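Long-range contacts in UV damage endonuclease (PDB 3TC3), which probably cuts damaged DNA as a manganese-binding TIM-barrel endonuclease of DNA repair that recognises different lesions: residues E73-R78 against N114-S119; R191-N196 against P216-N221; K245-I250 against E282-L287. One frame throughout, in Å; residues are numbered along the deposited sequence.

Contact 1. Residues E73-R78 against N114-S119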
loop_
_atom_site.group_PDB
_atom_site.type_symbol
_atom_site.label_atom_id
_atom_site.label_comp_id
_atom_site.label_asym_id
_atom_site.label_seq_id
_atom_site.Cartn_x
_atom_site.Cartn_y
_atom_site.Cartn_z
ATOM N N GLU A 73 -9.187 -0.153 -17.391
ATOM C CA GLU A 73 -8.111 -1.166 -17.482
ATOM C C GLU A 73 -7.047 -0.976 -16.367
ATOM O O GLU A 73 -5.857 -1.224 -16.589
ATOM C CB GLU A 73 -7.493 -1.230 -18.894
ATOM C CG GLU A 73 -8.647 -1.369 -19.980
ATOM C CD GLU A 73 -8.029 -1.403 -21.364
ATOM O OE1 GLU A 73 -7.548 -2.476 -21.745
ATOM O OE2 GLU A 73 -8.004 -0.357 -22.019
ATOM N N ILE A 74 -7.524 -0.552 -15.217
ATOM C CA ILE A 74 -6.671 -0.302 -14.017
ATOM C C ILE A 74 -7.056 -1.373 -12.970
ATOM O O ILE A 74 -8.147 -1.339 -12.403
ATOM C CB ILE A 74 -6.954 1.102 -13.469
ATOM C CG1 ILE A 74 -6.383 2.132 -14.477
ATOM C CG2 ILE A 74 -6.179 1.315 -12.151
ATOM C CD1 ILE A 74 -6.960 3.519 -14.253
ATOM N N LEU A 75 -6.230 -2.410 -12.835
ATOM C CA LEU A 75 -6.635 -3.652 -12.122
ATOM C C LEU A 75 -5.907 -3.817 -10.782
ATOM O O LEU A 75 -5.984 -4.853 -10.152
ATOM C CB LEU A 75 -6.445 -4.903 -12.988
ATOM C CG LEU A 75 -7.326 -5.016 -14.261
ATOM C CD1 LEU A 75 -7.194 -6.364 -14.823
ATOM C CD2 LEU A 75 -8.687 -4.614 -14.003
ATOM N N PHE A 76 -5.293 -2.721 -10.312
ATOM C CA PHE A 76 -4.606 -2.725 -8.971
ATOM C C PHE A 76 -5.099 -1.417 -8.282
ATOM O O PHE A 76 -5.312 -0.372 -8.913
ATOM C CB PHE A 76 -3.054 -2.709 -9.295
ATOM C CG PHE A 76 -2.109 -2.822 -8.092
ATOM C CD1 PHE A 76 -2.530 -3.279 -6.801
ATOM C CD2 PHE A 76 -0.735 -2.548 -8.349
ATOM C CE1 PHE A 76 -1.543 -3.408 -5.789
ATOM C CE2 PHE A 76 0.254 -2.639 -7.343
ATOM C CZ PHE A 76 -0.171 -3.108 -6.025
ATOM N N PHE A 77 -5.285 -1.478 -6.959
ATOM C CA PHE A 77 -5.697 -0.273 -6.213
ATOM C C PHE A 77 -5.182 -0.353 -4.800
ATOM O O PHE A 77 -5.137 -1.432 -4.214
ATOM C CB PHE A 77 -7.243 -0.169 -6.195
ATOM C CG PHE A 77 -7.707 1.185 -5.750
ATOM C CD1 PHE A 77 -7.467 2.339 -6.559
ATOM C CD2 PHE A 77 -8.395 1.357 -4.489
ATOM C CE1 PHE A 77 -7.832 3.616 -6.030
ATOM C CE2 PHE A 77 -8.792 2.641 -4.041
ATOM C CZ PHE A 77 -8.530 3.794 -4.861
ATOM N N ARG A 78 -4.834 0.805 -4.259
ATOM C CA ARG A 78 -4.412 0.931 -2.835
ATOM C C ARG A 78 -5.568 1.556 -2.076
ATOM O O ARG A 78 -5.858 2.732 -2.232
ATOM C CB ARG A 78 -3.065 1.664 -2.589
ATOM C CG ARG A 78 -2.683 1.536 -1.042
ATOM C CD ARG A 78 -1.392 2.414 -0.758
ATOM N NE ARG A 78 -0.220 1.887 -1.520
ATOM C CZ ARG A 78 0.838 2.687 -1.730
ATOM N NH1 ARG A 78 0.868 3.917 -1.237
ATOM N NH2 ARG A 78 1.848 2.250 -2.374
ATOM N N ASN A 114 -13.358 -9.668 -10.638
ATOM C CA ASN A 114 -12.718 -8.939 -11.708
ATOM C C ASN A 114 -11.173 -8.916 -11.615
ATOM O O ASN A 114 -10.554 -8.188 -12.308
ATOM C CB ASN A 114 -13.316 -7.548 -11.770
ATOM C CG ASN A 114 -14.789 -7.606 -12.169
ATOM O OD1 ASN A 114 -15.095 -7.878 -13.338
ATOM N ND2 ASN A 114 -15.674 -7.451 -11.229
ATOM N N SER A 115 -10.630 -9.820 -10.792
ATOM C CA SER A 115 -9.170 -10.015 -10.641
ATOM C C SER A 115 -8.494 -8.678 -10.288
ATOM O O SER A 115 -7.451 -8.356 -10.851
ATOM C CB SER A 115 -8.590 -10.551 -11.945
ATOM O OG SER A 115 -9.087 -11.852 -12.135
ATOM N N ILE A 116 -9.078 -7.947 -9.356
ATOM C CA ILE A 116 -8.442 -6.682 -8.979
ATOM C C ILE A 116 -7.481 -6.977 -7.812
ATOM O O ILE A 116 -7.810 -7.720 -6.863
ATOM C CB ILE A 116 -9.451 -5.605 -8.650
ATOM C CG1 ILE A 116 -10.267 -5.272 -9.924
ATOM C CG2 ILE A 116 -8.795 -4.374 -8.018
ATOM C CD1 ILE A 116 -11.422 -4.380 -9.667
ATOM N N ARG A 117 -6.284 -6.448 -7.879
ATOM C CA ARG A 117 -5.288 -6.689 -6.786
ATOM C C ARG A 117 -5.387 -5.518 -5.845
ATOM O O ARG A 117 -5.541 -4.395 -6.297
ATOM C CB ARG A 117 -3.904 -6.713 -7.393
ATOM C CG ARG A 117 -2.766 -7.119 -6.516
ATOM C CD ARG A 117 -2.349 -8.505 -6.761
ATOM N NE ARG A 117 -1.398 -9.003 -5.772
ATOM C CZ ARG A 117 -0.094 -9.176 -5.990
ATOM N NH1 ARG A 117 0.537 -8.814 -7.127
ATOM N NH2 ARG A 117 0.566 -9.805 -4.990
ATOM N N ILE A 118 -5.218 -5.794 -4.556
ATOM C CA ILE A 118 -5.415 -4.724 -3.526
ATOM C C ILE A 118 -4.201 -4.620 -2.580
ATOM O O ILE A 118 -3.656 -5.645 -2.082
ATOM C CB ILE A 118 -6.679 -5.063 -2.666
ATOM C CG1 ILE A 118 -7.973 -4.909 -3.521
ATOM C CG2 ILE A 118 -6.806 -4.163 -1.454
ATOM C CD1 ILE A 118 -8.169 -3.506 -4.146
ATOM N N SER A 119 -3.808 -3.404 -2.281
ATOM C CA SER A 119 -2.837 -3.177 -1.225
ATOM C C SER A 119 -3.393 -2.061 -0.306
ATOM O O SER A 119 -4.428 -1.416 -0.624
ATOM C CB SER A 119 -1.478 -2.760 -1.754
ATOM O OG SER A 119 -1.589 -1.509 -2.414
#

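Contact 2. Residues R191-N196 against P216-N221. With MN (manganese (II) ion), chain C.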
loop_
_atom_site.group_PDB
_atom_site.type_symbol
_atom_site.label_atom_id
_atom_site.label_comp_id
_atom_site.label_asym_id
_atom_site.label_seq_id
_atom_site.Cartn_x
_atom_site.Cartn_y
_atom_site.Cartn_z
ATOM N N ARG A 191 -0.519 -11.114 5.604
ATOM C CA ARG A 191 -0.793 -10.072 4.623
ATOM C C ARG A 191 0.370 -9.087 4.586
ATOM O O ARG A 191 0.456 -8.233 3.667
ATOM C CB ARG A 191 -2.030 -9.290 4.997
ATOM C CG ARG A 191 -3.299 -10.074 4.764
ATOM C CD ARG A 191 -4.386 -9.118 5.038
ATOM N NE ARG A 191 -5.668 -9.684 4.547
ATOM C CZ ARG A 191 -6.614 -10.213 5.272
ATOM N NH1 ARG A 191 -6.466 -10.417 6.581
ATOM N NH2 ARG A 191 -7.788 -10.532 4.672
ATOM N N LEU A 192 1.319 -9.181 5.519
ATOM C CA LEU A 192 2.264 -8.044 5.647
ATOM C C LEU A 192 3.372 -8.119 4.591
ATOM O O LEU A 192 3.865 -9.208 4.238
ATOM C CB LEU A 192 2.921 -8.104 7.041
ATOM C CG LEU A 192 3.497 -6.780 7.487
ATOM C CD1 LEU A 192 2.372 -5.783 7.871
ATOM C CD2 LEU A 192 4.395 -6.974 8.751
ATOM N N VAL A 193 3.704 -6.925 4.052
ATOM C CA VAL A 193 4.829 -6.810 3.144
ATOM C C VAL A 193 5.639 -5.561 3.554
ATOM O O VAL A 193 5.105 -4.678 4.238
ATOM C CB VAL A 193 4.425 -6.738 1.630
ATOM C CG1 VAL A 193 3.575 -7.950 1.252
ATOM C CG2 VAL A 193 3.689 -5.411 1.379
ATOM N N ILE A 194 6.949 -5.575 3.302
ATOM C CA ILE A 194 7.759 -4.445 3.740
ATOM C C ILE A 194 8.358 -3.753 2.513
ATOM O O ILE A 194 8.686 -4.372 1.546
ATOM C CB ILE A 194 8.899 -4.872 4.723
ATOM C CG1 ILE A 194 9.761 -5.938 4.116
ATOM C CG2 ILE A 194 8.345 -5.271 6.117
ATOM C CD1 ILE A 194 11.050 -6.272 5.012
ATOM N N GLU A 195 8.603 -2.467 2.621
ATOM C CA GLU A 195 9.116 -1.706 1.500
ATOM C C GLU A 195 10.382 -0.960 1.962
ATOM O O GLU A 195 10.569 -0.540 3.127
ATOM C CB GLU A 195 8.046 -0.640 1.224
ATOM C CG GLU A 195 8.343 0.386 0.114
ATOM C CD GLU A 195 7.383 1.581 0.139
ATOM O OE1 GLU A 195 6.289 1.493 0.692
ATOM O OE2 GLU A 195 7.721 2.622 -0.444
ATOM N N ASN A 196 11.295 -0.799 1.014
ATOM C CA ASN A 196 12.473 -0.051 1.280
ATOM C C ASN A 196 12.139 1.442 1.397
ATOM O O ASN A 196 11.243 1.927 0.678
ATOM C CB ASN A 196 13.540 -0.336 0.194
ATOM C CG ASN A 196 13.071 0.014 -1.230
ATOM O OD1 ASN A 196 12.062 -0.535 -1.659
ATOM N ND2 ASN A 196 13.751 0.962 -1.908
ATOM N N PRO A 216 7.242 -10.799 2.030
ATOM C CA PRO A 216 7.629 -10.193 0.687
ATOM C C PRO A 216 8.031 -8.758 0.776
ATOM O O PRO A 216 7.597 -7.991 1.662
ATOM C CB PRO A 216 6.358 -10.376 -0.148
ATOM C CG PRO A 216 5.498 -11.417 0.672
ATOM C CD PRO A 216 5.780 -11.110 2.102
ATOM N N VAL A 217 8.948 -8.383 -0.090
ATOM C CA VAL A 217 9.432 -7.040 -0.210
ATOM C C VAL A 217 8.825 -6.318 -1.408
ATOM O O VAL A 217 8.928 -6.796 -2.537
ATOM C CB VAL A 217 10.978 -7.047 -0.319
ATOM C CG1 VAL A 217 11.570 -5.574 -0.413
ATOM C CG2 VAL A 217 11.584 -7.824 0.896
ATOM N N ILE A 218 8.218 -5.193 -1.101
ATOM C CA ILE A 218 7.811 -4.262 -2.196
ATOM C C ILE A 218 8.984 -3.359 -2.528
ATOM O O ILE A 218 9.472 -2.605 -1.652
ATOM C CB ILE A 218 6.630 -3.360 -1.741
ATOM C CG1 ILE A 218 5.396 -4.184 -1.599
ATOM C CG2 ILE A 218 6.356 -2.226 -2.843
ATOM C CD1 ILE A 218 4.103 -3.380 -1.377
ATOM N N PHE A 219 9.389 -3.391 -3.794
ATOM C CA PHE A 219 10.422 -2.462 -4.292
ATOM C C PHE A 219 9.889 -1.100 -4.680
ATOM O O PHE A 219 8.963 -1.019 -5.441
ATOM C CB PHE A 219 11.004 -3.119 -5.568
ATOM C CG PHE A 219 12.086 -2.324 -6.230
ATOM C CD1 PHE A 219 13.382 -2.234 -5.658
ATOM C CD2 PHE A 219 11.813 -1.593 -7.391
ATOM C CE1 PHE A 219 14.354 -1.538 -6.299
ATOM C CE2 PHE A 219 12.811 -0.859 -8.008
ATOM C CZ PHE A 219 14.110 -0.820 -7.446
ATOM N N ASP A 220 10.450 -0.071 -4.118
ATOM C CA ASP A 220 10.107 1.307 -4.443
ATOM C C ASP A 220 11.272 1.868 -5.201
ATOM O O ASP A 220 12.357 1.944 -4.676
ATOM C CB ASP A 220 9.860 2.062 -3.195
ATOM C CG ASP A 220 9.431 3.444 -3.524
ATOM O OD1 ASP A 220 10.145 4.229 -4.125
ATOM O OD2 ASP A 220 8.232 3.739 -3.150
ATOM N N ASN A 221 11.010 2.193 -6.476
ATOM C CA ASN A 221 12.140 2.558 -7.356
ATOM C C ASN A 221 12.774 3.920 -6.947
ATOM O O ASN A 221 13.985 4.019 -6.998
ATOM C CB ASN A 221 11.733 2.571 -8.794
ATOM C CG ASN A 221 10.766 3.642 -9.137
ATOM O OD1 ASN A 221 9.794 3.926 -8.397
ATOM N ND2 ASN A 221 11.003 4.263 -10.312
HETATM MN MN MN C . 6.630 3.709 -2.039
HETATM O O HOH W 1 4.981 3.788 -0.312
#

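Contact 3. Residues K245-I250 against E282-L287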
loop_
_atom_site.group_PDB
_atom_site.type_symbol
_atom_site.label_atom_id
_atom_site.label_comp_id
_atom_site.label_asym_id
_atom_site.label_seq_id
_atom_site.Cartn_x
_atom_site.Cartn_y
_atom_site.Cartn_z
ATOM N N LYS A 245 5.386 -15.209 -3.332
ATOM C CA LYS A 245 4.926 -16.506 -3.861
ATOM C C LYS A 245 4.114 -16.260 -5.142
ATOM O O LYS A 245 4.105 -17.077 -6.059
ATOM C CB LYS A 245 4.156 -17.283 -2.779
ATOM C CG LYS A 245 5.146 -18.167 -1.995
ATOM C CD LYS A 245 4.538 -18.826 -0.778
ATOM C CE LYS A 245 5.660 -19.320 0.146
ATOM N NZ LYS A 245 6.101 -18.140 0.965
ATOM N N ASP A 246 3.482 -15.074 -5.204
ATOM C CA ASP A 246 2.668 -14.677 -6.365
ATOM C C ASP A 246 3.382 -13.529 -7.130
ATOM O O ASP A 246 4.574 -13.302 -6.953
ATOM C CB ASP A 246 1.224 -14.300 -5.923
ATOM C CG ASP A 246 1.185 -13.383 -4.702
ATOM O OD1 ASP A 246 2.254 -12.940 -4.242
ATOM O OD2 ASP A 246 0.087 -13.093 -4.164
ATOM N N ARG A 247 2.677 -12.801 -7.992
ATOM C CA ARG A 247 3.317 -11.757 -8.690
ATOM C C ARG A 247 3.736 -10.610 -7.708
ATOM O O ARG A 247 2.951 -10.147 -6.891
ATOM C CB ARG A 247 2.335 -11.219 -9.717
ATOM C CG ARG A 247 2.936 -10.229 -10.617
ATOM C CD ARG A 247 1.887 -9.603 -11.471
ATOM N NE ARG A 247 1.474 -10.506 -12.515
ATOM C CZ ARG A 247 0.592 -10.191 -13.440
ATOM N NH1 ARG A 247 0.011 -8.991 -13.460
ATOM N NH2 ARG A 247 0.310 -11.081 -14.354
ATOM N N PRO A 248 4.952 -10.099 -7.857
ATOM C CA PRO A 248 5.337 -8.954 -6.985
ATOM C C PRO A 248 4.573 -7.711 -7.203
ATOM O O PRO A 248 4.053 -7.457 -8.320
ATOM C CB PRO A 248 6.770 -8.711 -7.299
ATOM C CG PRO A 248 7.209 -9.818 -8.153
ATOM C CD PRO A 248 6.036 -10.505 -8.766
ATOM N N MET A 249 4.485 -6.889 -6.150
ATOM C CA MET A 249 4.060 -5.509 -6.289
ATOM C C MET A 249 5.223 -4.647 -6.261
ATOM O O MET A 249 6.142 -4.879 -5.467
ATOM C CB MET A 249 3.176 -5.131 -5.148
ATOM C CG MET A 249 1.900 -5.954 -4.990
ATOM S SD MET A 249 0.971 -5.498 -3.469
ATOM C CE MET A 249 -0.430 -6.516 -3.619
ATOM N N ILE A 250 5.247 -3.586 -7.089
ATOM C CA ILE A 250 6.268 -2.561 -6.986
ATOM C C ILE A 250 5.610 -1.195 -6.838
ATOM O O ILE A 250 4.480 -0.965 -7.324
ATOM C CB ILE A 250 7.278 -2.524 -8.121
ATOM C CG1 ILE A 250 6.672 -2.244 -9.424
ATOM C CG2 ILE A 250 7.970 -3.930 -8.283
ATOM C CD1 ILE A 250 7.715 -2.349 -10.589
ATOM N N GLU A 282 5.821 -8.815 -15.551
ATOM C CA GLU A 282 5.263 -9.752 -14.596
ATOM C C GLU A 282 5.309 -9.160 -13.173
ATOM O O GLU A 282 5.849 -9.766 -12.236
ATOM C CB GLU A 282 6.003 -11.135 -14.693
ATOM C CG GLU A 282 5.583 -12.115 -13.645
ATOM C CD GLU A 282 4.400 -12.990 -14.044
ATOM O OE1 GLU A 282 4.490 -13.720 -15.070
ATOM O OE2 GLU A 282 3.391 -12.986 -13.277
ATOM N N VAL A 283 4.787 -7.937 -13.051
ATOM C CA VAL A 283 4.775 -7.185 -11.762
ATOM C C VAL A 283 3.572 -6.286 -11.782
ATOM O O VAL A 283 3.109 -5.850 -12.868
ATOM C CB VAL A 283 5.988 -6.295 -11.527
ATOM C CG1 VAL A 283 7.293 -7.008 -11.401
ATOM C CG2 VAL A 283 6.145 -5.210 -12.649
ATOM N N ASP A 284 2.939 -6.059 -10.633
ATOM C CA ASP A 284 1.837 -5.065 -10.501
ATOM C C ASP A 284 2.409 -3.752 -9.991
ATOM O O ASP A 284 3.138 -3.787 -9.044
ATOM C CB ASP A 284 0.798 -5.660 -9.567
ATOM C CG ASP A 284 0.066 -6.854 -10.244
ATOM O OD1 ASP A 284 0.054 -6.896 -11.501
ATOM O OD2 ASP A 284 -0.442 -7.637 -9.457
ATOM N N ILE A 285 2.158 -2.685 -10.727
ATOM C CA ILE A 285 2.830 -1.394 -10.517
ATOM C C ILE A 285 1.866 -0.381 -9.852
ATOM O O ILE A 285 0.833 -0.022 -10.449
ATOM C CB ILE A 285 3.300 -0.799 -11.820
ATOM C CG1 ILE A 285 4.312 -1.685 -12.507
ATOM C CG2 ILE A 285 4.003 0.558 -11.594
ATOM C CD1 ILE A 285 4.609 -1.193 -14.014
ATOM N N MET A 286 2.206 0.056 -8.633
ATOM C CA MET A 286 1.374 1.076 -7.959
ATOM C C MET A 286 1.969 2.432 -8.158
ATOM O O MET A 286 3.164 2.668 -7.793
ATOM C CB MET A 286 1.399 0.797 -6.449
ATOM C CG MET A 286 0.497 1.796 -5.626
ATOM S SD MET A 286 -1.219 1.905 -6.180
ATOM C CE MET A 286 -1.728 0.196 -5.941
ATOM N N LEU A 287 1.280 3.333 -8.845
ATOM C CA LEU A 287 1.806 4.699 -9.070
ATOM C C LEU A 287 1.666 5.627 -7.934
ATOM O O LEU A 287 0.536 5.818 -7.431
ATOM C CB LEU A 287 1.119 5.348 -10.301
ATOM C CG LEU A 287 1.135 4.441 -11.512
ATOM C CD1 LEU A 287 0.287 5.105 -12.643
ATOM C CD2 LEU A 287 2.593 4.232 -12.068
#

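Contact 1. Residues E73-R78 against N114-S119
Because CG stands trans to the backbone N in both Phe-76 (chi1 -175°) and Arg-117 (chi1 -172°), the two side chains leave paired strand positions side by side in the same direction, bringing Phe-76 CD1 within 3.7 Å of Arg-117 CB. The ring also turns an edge to the partner backbone, with Phe-76 CD1 3.3 Å from Arg-117 O. The hydrogen bond to that carbonyl comes from the backbone, Phe-77 N to Arg-117 O being 3.0 Å. Bonds from Arg-117 N to Leu-75 O (2.8 Å) and from Ser-119 N to Phe-77 O (3.1 Å) complete a parallel ladder between the second and third strands of the TIM barrel. Phe-77 and Ile-118 occupy the opposite face, where Phe-77 CB meets Ile-118 CD1 at 4.0 Å and the Phe-77 ring reaches helix 48-71. Further along the inner face, Ser-119 OG lies 3.5 Å from Arg-78 CB, near the edge of the guanidinium. Both arginines find their strongest polar partners across the barrel: Arg-117 bridges to Asp-284, and Arg-78 to Glu-288 and Asp-251. Since the last two are manganese ligands, Arg-78 probably offsets some of the negative charge gathered at the metal.

Contact 2. Residues R191-N196 against P216-N221
Val-193 and Ile-218 form the apolar centre, where Val-193 CG2 presses to 3.4 Å from Ile-218 CD1, tighter than ordinary carbon contact. The valine and proline side chains cross at about a right angle, Val-193 CG1 lying 3.9 Å from Pro-216 CD. Trp-244 touches all three of these residues. On the opposite face of the sheet, Ile-194 CG1 approaches Val-217 CG2 at 4.2 Å, and both side chains rest on Cys-206 of helix 203-213. That helix is the crossover of a beta-alpha-beta unit whose parallel strands, 192-195 and 217-220, are the fifth and sixth of the TIM barrel; they are joined by backbone bonds from Ile-194 N to Pro-216 O and from Ile-218 N to Ile-194 O. At their C-terminal ends the pairing passes to a side chain. Asn-196 holds its CG between backbone N and carbonyl carbon (chi1 59°), which sets the amide alongside Asp-220. Asn-196 OD1 takes Asp-220 N on a lone pair at 3.0 Å, while Asn-196 ND2 donates to Asp-220 O at 3.3 Å, so two bonds grip the backbone of a metal ligand. Glu-195 OE2 binds manganese at 2.2 Å and Asp-220 OD2 at 1.9 Å, their carboxylate planes only 3° apart. The ion explains why Glu-195 OE2 and Asp-220 OD2 can sit 3.0 Å from each other. A water on the metal can donate to Glu-195 OE1. Asp-220 OD1, turned from the ion, caps helix 221-226 through His-223 N; Asp-251 and Glu-288 also belong to the metal site.

Contact 3. Residues K245-I250 against E282-L287
Arg-247 is the first residue of its segment to touch the other, and it reaches two acids at once. A bend at its third torsion (chi3 -76°) turns the guanidinium so that NE faces Glu-282 and NH1 faces Asp-284. The two salt bridges differ in geometry. Arg-247 NE meets Glu-282 OE2 at 3.2 Å from above the carboxylate, 42° out of its plane, whereas Arg-247 NH1 reaches Asp-284 OD1 at 2.9 Å on the syn side, with the acceptor in the guanidinium plane. Before this the arginine chain passes over the backbone, Arg-247 CG lying 3.4 Å from Glu-282 O. Asp-284 is shared further, because besides Arg-117 its OD2 has Arg-23 as a salt-bridge partner; so many positive groups would be expected to favour its ionised form. Next, Pro-248 O accepts Asp-284 N at 2.9 Å and starts the parallel ladder. This pairing joins the seventh and eighth strands of the TIM barrel, connected through helix 270-279 in a beta-alpha-beta crossover. Met-249 points into the barrel on the same side as Asp-284, and its side chain packs on Phe-76, Arg-117 and Ser-119 from other strands. Ile-250 carries the ladder onward: Ile-250 N donates to Asp-284 O at 2.9 Å, and Met-286 N to Ile-250 O at 2.8 Å, with an almost straight N-H...O angle of 179°. Its side chain lies on the outer face. There the side chains of Ile-250 and Ile-285 lie side by side, pointing the same way, with Ile-250 CG1 3.9 Å from Ile-285 CG1, and Ile-250 CD1 meets Val-283 CG2, also at 3.9 Å. Phe-276 of helix 270-279 packs on Ile-250 from outside the barrel.

How the contacts relate
All three contacts pair neighbouring parallel strands in one eight-stranded barrel, each with side chains divided between the interior and the helical layer. Contact 2 is the most buried, while contact 1 comes out towards the surface at its N-terminal end, where Ser-115 is exposed. Their interior chemistry differs. Contact 2 supplies manganese ligands directly, whereas contact 1 reaches the metal site through an arginine in its second shell; contact 3 places its charged network at the N-terminal end of its strands. Contacts 1 and 3 meet across the interior, where Phe-76 CE2 packs 3.5 Å from Asp-284 O. Contacts 2 and 3 adjoin within the sheet, through neighbouring strands 217-220 and 249-252. Contacts 1 and 2 do not touch.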